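Side-chain contacts in protein (aminopeptidase) (Ochrobactrum anthropi, PDB 1B65), which probably removes N-terminal L-amino acids from peptides and hydrolyses D-alanine esters and amides, as a serine aminopeptidase with an Ntn-hydrolase type of fold: residues Glu362-Arg365 with Ala366-Gln370; Ala335-Asn338 with Ala339-Ala343. All coordinates share one frame; numbering follows the deposited sequence.

Interaction 1: Glu362-Arg365 with Ala366-Gln370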
ATOM      1  N   GLU A 362      10.557 -23.762 -35.907  1.00 20.20           N
ATOM      2  CA  GLU A 362       9.943 -23.752 -37.246  1.00 22.60           C
ATOM      3  C   GLU A 362       8.433 -23.722 -37.169  1.00 20.48           C
ATOM      4  O   GLU A 362       7.802 -22.988 -37.924  1.00 20.83           O
ATOM      5  CB  GLU A 362      10.455 -24.949 -38.082  1.00 25.33           C
ATOM      6  CG  GLU A 362      11.834 -24.662 -38.693  1.00 32.50           C
ATOM      7  CD  GLU A 362      11.763 -23.384 -39.528  1.00 36.34           C
ATOM      8  OE1 GLU A 362      10.917 -23.347 -40.446  1.00 39.27           O
ATOM      9  OE2 GLU A 362      12.483 -22.396 -39.262  1.00 38.46           O
ATOM     10  N   ARG A 363       7.842 -24.443 -36.207  1.00 19.76           N
ATOM     11  CA  ARG A 363       6.386 -24.388 -36.080  1.00 20.79           C
ATOM     12  C   ARG A 363       5.978 -22.975 -35.646  1.00 20.75           C
ATOM     13  O   ARG A 363       4.971 -22.493 -36.142  1.00 19.11           O
ATOM     14  CB  ARG A 363       5.915 -25.384 -35.023  1.00 21.10           C
ATOM     15  CG  ARG A 363       5.663 -26.807 -35.500  1.00 26.03           C
ATOM     16  CD  ARG A 363       4.282 -27.238 -34.932  1.00 27.65           C
ATOM     17  NE  ARG A 363       4.460 -28.062 -33.772  1.00 29.02           N
ATOM     18  CZ  ARG A 363       3.585 -28.549 -32.904  1.00 28.62           C
ATOM     19  NH1 ARG A 363       2.289 -28.315 -32.987  1.00 28.60           N
ATOM     20  NH2 ARG A 363       4.124 -29.303 -31.939  1.00 30.09           N
ATOM     21  N   LEU A 364       6.760 -22.369 -34.735  1.00 20.49           N
ATOM     22  CA  LEU A 364       6.416 -20.977 -34.340  1.00 20.92           C
ATOM     23  C   LEU A 364       6.420 -20.028 -35.522  1.00 19.79           C
ATOM     24  O   LEU A 364       5.504 -19.221 -35.746  1.00 18.64           O
ATOM     25  CB  LEU A 364       7.441 -20.462 -33.331  1.00 22.81           C
ATOM     26  CG  LEU A 364       7.181 -19.405 -32.280  1.00 26.64           C
ATOM     27  CD1 LEU A 364       8.431 -18.571 -32.011  1.00 23.90           C
ATOM     28  CD2 LEU A 364       5.945 -18.544 -32.497  1.00 25.62           C
ATOM     29  N   ARG A 365       7.517 -20.033 -36.283  1.00 19.63           N
ATOM     30  CA  ARG A 365       7.658 -19.197 -37.467  1.00 20.41           C
ATOM     31  C   ARG A 365       6.488 -19.393 -38.436  1.00 20.28           C
ATOM     32  O   ARG A 365       5.958 -18.414 -38.985  1.00 17.81           O
ATOM     33  CB  ARG A 365       9.004 -19.507 -38.146  1.00 22.61           C
ATOM     34  CG  ARG A 365      10.149 -18.856 -37.376  1.00 24.94           C
ATOM     35  CD  ARG A 365      11.558 -19.250 -37.796  1.00 27.84           C
ATOM     36  NE  ARG A 365      11.728 -19.299 -39.247  1.00 31.72           N
ATOM     37  CZ  ARG A 365      11.914 -18.274 -40.054  1.00 33.03           C
ATOM     38  NH1 ARG A 365      11.963 -17.033 -39.598  1.00 33.45           N
ATOM     39  NH2 ARG A 365      12.069 -18.400 -41.369  1.00 33.69           N
ATOM     40  N   ALA A 366       6.080 -20.636 -38.675  1.00 19.96           N
ATOM     41  CA  ALA A 366       4.965 -20.920 -39.558  1.00 21.82           C
ATOM     42  C   ALA A 366       3.657 -20.292 -39.081  1.00 22.70           C
ATOM     43  O   ALA A 366       2.895 -19.753 -39.903  1.00 22.93           O
ATOM     44  CB  ALA A 366       4.754 -22.420 -39.774  1.00 21.56           C
ATOM     45  N   VAL A 367       3.352 -20.378 -37.787  1.00 21.20           N
ATOM     46  CA  VAL A 367       2.090 -19.802 -37.296  1.00 20.35           C
ATOM     47  C   VAL A 367       2.139 -18.291 -37.438  1.00 20.65           C
ATOM     48  O   VAL A 367       1.236 -17.629 -37.967  1.00 21.73           O
ATOM     49  CB  VAL A 367       1.840 -20.189 -35.817  1.00 21.22           C
ATOM     50  CG1 VAL A 367       0.635 -19.431 -35.276  1.00 21.55           C
ATOM     51  CG2 VAL A 367       1.674 -21.692 -35.683  1.00 23.85           C
ATOM     52  N   LEU A 368       3.280 -17.673 -37.081  1.00 20.08           N
ATOM     53  CA  LEU A 368       3.381 -16.226 -37.269  1.00 20.34           C
ATOM     54  C   LEU A 368       3.271 -15.790 -38.732  1.00 23.45           C
ATOM     55  O   LEU A 368       2.677 -14.749 -39.040  1.00 21.08           O
ATOM     56  CB  LEU A 368       4.674 -15.719 -36.661  1.00 21.16           C
ATOM     57  CG  LEU A 368       4.821 -15.926 -35.142  1.00 21.66           C
ATOM     58  CD1 LEU A 368       6.159 -15.373 -34.696  1.00 22.32           C
ATOM     59  CD2 LEU A 368       3.680 -15.275 -34.398  1.00 22.37           C
ATOM     60  N   ARG A 369       3.806 -16.616 -39.625  1.00 25.32           N
ATOM     61  CA  ARG A 369       3.707 -16.326 -41.062  1.00 28.16           C
ATOM     62  C   ARG A 369       2.265 -16.295 -41.532  1.00 26.73           C
ATOM     63  O   ARG A 369       1.844 -15.355 -42.211  1.00 28.13           O
ATOM     64  CB  ARG A 369       4.459 -17.402 -41.846  1.00 32.14           C
ATOM     65  CG  ARG A 369       4.696 -17.060 -43.316  1.00 36.58           C
ATOM     66  CD  ARG A 369       5.476 -18.235 -43.936  1.00 39.12           C
ATOM     67  NE  ARG A 369       6.876 -18.167 -43.576  1.00 42.79           N
ATOM     68  CZ  ARG A 369       7.660 -19.066 -43.004  1.00 44.71           C
ATOM     69  NH1 ARG A 369       7.247 -20.274 -42.629  1.00 44.66           N
ATOM     70  NH2 ARG A 369       8.937 -18.724 -42.815  1.00 46.01           N
ATOM     71  N   GLN A 370       1.425 -17.222 -41.115  1.00 27.61           N
ATOM     72  CA  GLN A 370       0.030 -17.285 -41.485  1.00 29.50           C
ATOM     73  C   GLN A 370      -0.769 -16.060 -41.071  1.00 29.22           C
ATOM     74  O   GLN A 370      -1.826 -15.780 -41.657  1.00 29.05           O
ATOM     75  CB  GLN A 370      -0.661 -18.512 -40.865  1.00 33.58           C
ATOM     76  CG  GLN A 370       0.002 -19.827 -41.225  1.00 39.22           C
ATOM     77  CD  GLN A 370      -0.791 -21.018 -40.696  1.00 42.05           C
ATOM     78  OE1 GLN A 370      -1.810 -20.873 -40.016  1.00 43.63           O
ATOM     79  NE2 GLN A 370      -0.308 -22.212 -41.040  1.00 43.79           N
TER
HETATM   80  O   HOH W   1       8.651 -22.209 -40.764  1.00 40.26           O
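R365 and R369, one helical turn apart, bring their guanidinium groups together almost at right angles, with 81° between the planes. NH2 of R365 lies 3.5 Å from NH2 of R369 and comes in at the edge of the R369 group, within its plane. Both ends are donors and no bond joins them; the nearby carboxylate of E362 probably eases the approach of like charges. Its OE2 takes NE of R365 at 3.2 Å in a salt bridge, on the syn side but 29° out of the carboxylate plane. NH1 of R365 is held by the backbone O of L15. A bend at chi3 (-78°) turns the otherwise extended R369 chain, and its NH1 gives a 3.0 Å hydrogen bond to a water O; that water donates in turn to OE1 (2.6 Å) and O of E362. The buried side is apolar: CD2 of L364 meets CD1 of L368 at 3.9 Å, the two chains crossing at a slant, with V232 and L17 packed nearby. Backbone bonds such as L368 N to L364 O (3.0 Å) follow i to i+4 spacing. The pattern is that of an amphipathic alpha-helix, with a charged, water-bridged face and an apolar face formed by L364 and L368.

Interaction 2: Ala335-Asn338 with Ala339-Ala343; sequences AVVN and AMIAA
A335 opens an i to i+4 ladder of alpha-helical hydrogen bonds with its carbonyl O, which accepts N of A339 at 3.0 Å. The ladder belongs to the last turns of helix 322-342, buried along this stretch; the A335 and V336 side chains lie against V215 of strand 207-217, part of the six-stranded sheet. V336 comes next. Its O receives N of M340 over a longer 3.3 Å, while CB of A339 sits 3.4 Å from the same oxygen, so a methyl and an N-H share its surroundings. The M340 side chain leaves this turn: its chain runs extended through chi2 and then bends at chi3 (77°), and it packs on F191 of strand 191-192. V337 carries the side-chain part of the contact. It lies alongside I341, both pointing the same way, and its O takes N of I341 at 2.9 Å. N338 closes the segment, its side chain packed among R11, A12 and E177, and its O bonded to N of A342, the last residue of the helix, at 2.9 Å. Within the V337-I341 pair the touching branches are both CG1. That of V337 stands anti to its backbone N (chi1 -179°), that of I341 anti to its carbonyl carbon, and V337 CG1 meets I341 CG1 at 4.2 Å.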
ATOM      1  N   ALA A 335      12.152 -10.255 -23.202  1.00 11.08           N
ATOM      2  CA  ALA A 335      12.880 -11.086 -22.265  1.00 10.46           C
ATOM      3  C   ALA A 335      12.132 -12.409 -22.052  1.00 12.34           C
ATOM      4  O   ALA A 335      12.748 -13.469 -22.076  1.00 11.55           O
ATOM      5  CB  ALA A 335      13.087 -10.317 -20.941  1.00 10.68           C
ATOM      6  N   VAL A 336      10.794 -12.353 -21.926  1.00 10.22           N
ATOM      7  CA  VAL A 336      10.014 -13.581 -21.801  1.00 11.25           C
ATOM      8  C   VAL A 336      10.136 -14.454 -23.063  1.00 10.84           C
ATOM      9  O   VAL A 336      10.398 -15.666 -22.968  1.00 10.79           O
ATOM     10  CB  VAL A 336       8.547 -13.263 -21.512  1.00 10.85           C
ATOM     11  CG1 VAL A 336       7.657 -14.506 -21.610  1.00 11.79           C
ATOM     12  CG2 VAL A 336       8.375 -12.699 -20.072  1.00 10.13           C
ATOM     13  N   VAL A 337       9.971 -13.844 -24.237  1.00 10.98           N
ATOM     14  CA  VAL A 337      10.068 -14.623 -25.478  1.00 11.18           C
ATOM     15  C   VAL A 337      11.481 -15.164 -25.656  1.00 11.92           C
ATOM     16  O   VAL A 337      11.704 -16.345 -25.974  1.00 11.70           O
ATOM     17  CB  VAL A 337       9.564 -13.828 -26.697  1.00 12.78           C
ATOM     18  CG1 VAL A 337       9.681 -14.706 -27.948  1.00 14.88           C
ATOM     19  CG2 VAL A 337       8.072 -13.485 -26.510  1.00 14.32           C
ATOM     20  N   ASN A 338      12.516 -14.360 -25.339  1.00 10.53           N
ATOM     21  CA  ASN A 338      13.888 -14.847 -25.424  1.00 11.56           C
ATOM     22  C   ASN A 338      14.083 -16.070 -24.553  1.00 12.86           C
ATOM     23  O   ASN A 338      14.804 -17.012 -24.972  1.00 13.12           O
ATOM     24  CB  ASN A 338      14.862 -13.723 -24.952  1.00 12.03           C
ATOM     25  CG  ASN A 338      15.299 -12.813 -26.068  1.00 12.43           C
ATOM     26  OD1 ASN A 338      15.831 -11.693 -25.830  1.00 14.32           O
ATOM     27  ND2 ASN A 338      15.065 -13.191 -27.316  1.00 10.06           N
ATOM     28  N   ALA A 339      13.469 -16.114 -23.370  1.00 11.41           N
ATOM     29  CA  ALA A 339      13.634 -17.286 -22.497  1.00 11.50           C
ATOM     30  C   ALA A 339      13.076 -18.549 -23.162  1.00 11.75           C
ATOM     31  O   ALA A 339      13.687 -19.634 -23.026  1.00 14.29           O
ATOM     32  CB  ALA A 339      12.883 -17.066 -21.155  1.00 11.16           C
ATOM     33  N   MET A 340      11.924 -18.431 -23.809  1.00 12.84           N
ATOM     34  CA  MET A 340      11.315 -19.587 -24.463  1.00 13.80           C
ATOM     35  C   MET A 340      12.154 -20.037 -25.661  1.00 14.08           C
ATOM     36  O   MET A 340      12.265 -21.249 -25.881  1.00 14.67           O
ATOM     37  CB  MET A 340       9.922 -19.221 -24.969  1.00 15.34           C
ATOM     38  CG  MET A 340       9.006 -18.942 -23.772  1.00 18.18           C
ATOM     39  SD  MET A 340       7.365 -18.542 -24.432  1.00 22.21           S
ATOM     40  CE  MET A 340       6.731 -20.114 -24.868  1.00 21.38           C
ATOM     41  N   ILE A 341      12.694 -19.063 -26.385  1.00 13.69           N
ATOM     42  CA  ILE A 341      13.527 -19.428 -27.566  1.00 12.88           C
ATOM     43  C   ILE A 341      14.830 -20.086 -27.150  1.00 14.93           C
ATOM     44  O   ILE A 341      15.328 -20.964 -27.891  1.00 15.14           O
ATOM     45  CB  ILE A 341      13.785 -18.146 -28.378  1.00 13.70           C
ATOM     46  CG1 ILE A 341      12.501 -17.605 -29.008  1.00 14.57           C
ATOM     47  CG2 ILE A 341      14.873 -18.357 -29.468  1.00 14.82           C
ATOM     48  CD1 ILE A 341      11.599 -18.662 -29.626  1.00 17.74           C
ATOM     49  N   ALA A 342      15.447 -19.604 -26.059  1.00 12.08           N
ATOM     50  CA  ALA A 342      16.713 -20.104 -25.597  1.00 12.95           C
ATOM     51  C   ALA A 342      16.584 -21.446 -24.873  1.00 14.59           C
ATOM     52  O   ALA A 342      17.622 -22.122 -24.738  1.00 14.73           O
ATOM     53  CB  ALA A 342      17.381 -19.125 -24.610  1.00 11.88           C
ATOM     54  N   ALA A 343      15.413 -21.767 -24.333  1.00 14.20           N
ATOM     55  CA  ALA A 343      15.235 -22.993 -23.554  1.00 15.09           C
ATOM     56  C   ALA A 343      15.381 -24.266 -24.388  1.00 16.78           C
ATOM     57  O   ALA A 343      15.205 -24.268 -25.604  1.00 17.14           O
ATOM     58  CB  ALA A 343      13.850 -23.052 -22.888  1.00 15.91           C
TER

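In the fold
Interaction 2 lies on helix 322-342 and interaction 1 on the next helix, 361-370, with centres about 16 Å apart and on the same side of the chain's centre. They meet directly: CD1 of L364 packs against CD1 of I341 at 4.0 Å, so the apolar face of the C-terminal helix touches the end of helix 322-342. A polar tie accompanies this packing, from NE2 of H361, at the start of helix 361-370, to O of I341. Interaction 2, whose touching residues are all buried, centres about 12 Å from the chain's centre; interaction 1, only partly buried, centres about 27 Å from it. Neither contact touches another subunit of the four-chain assembly.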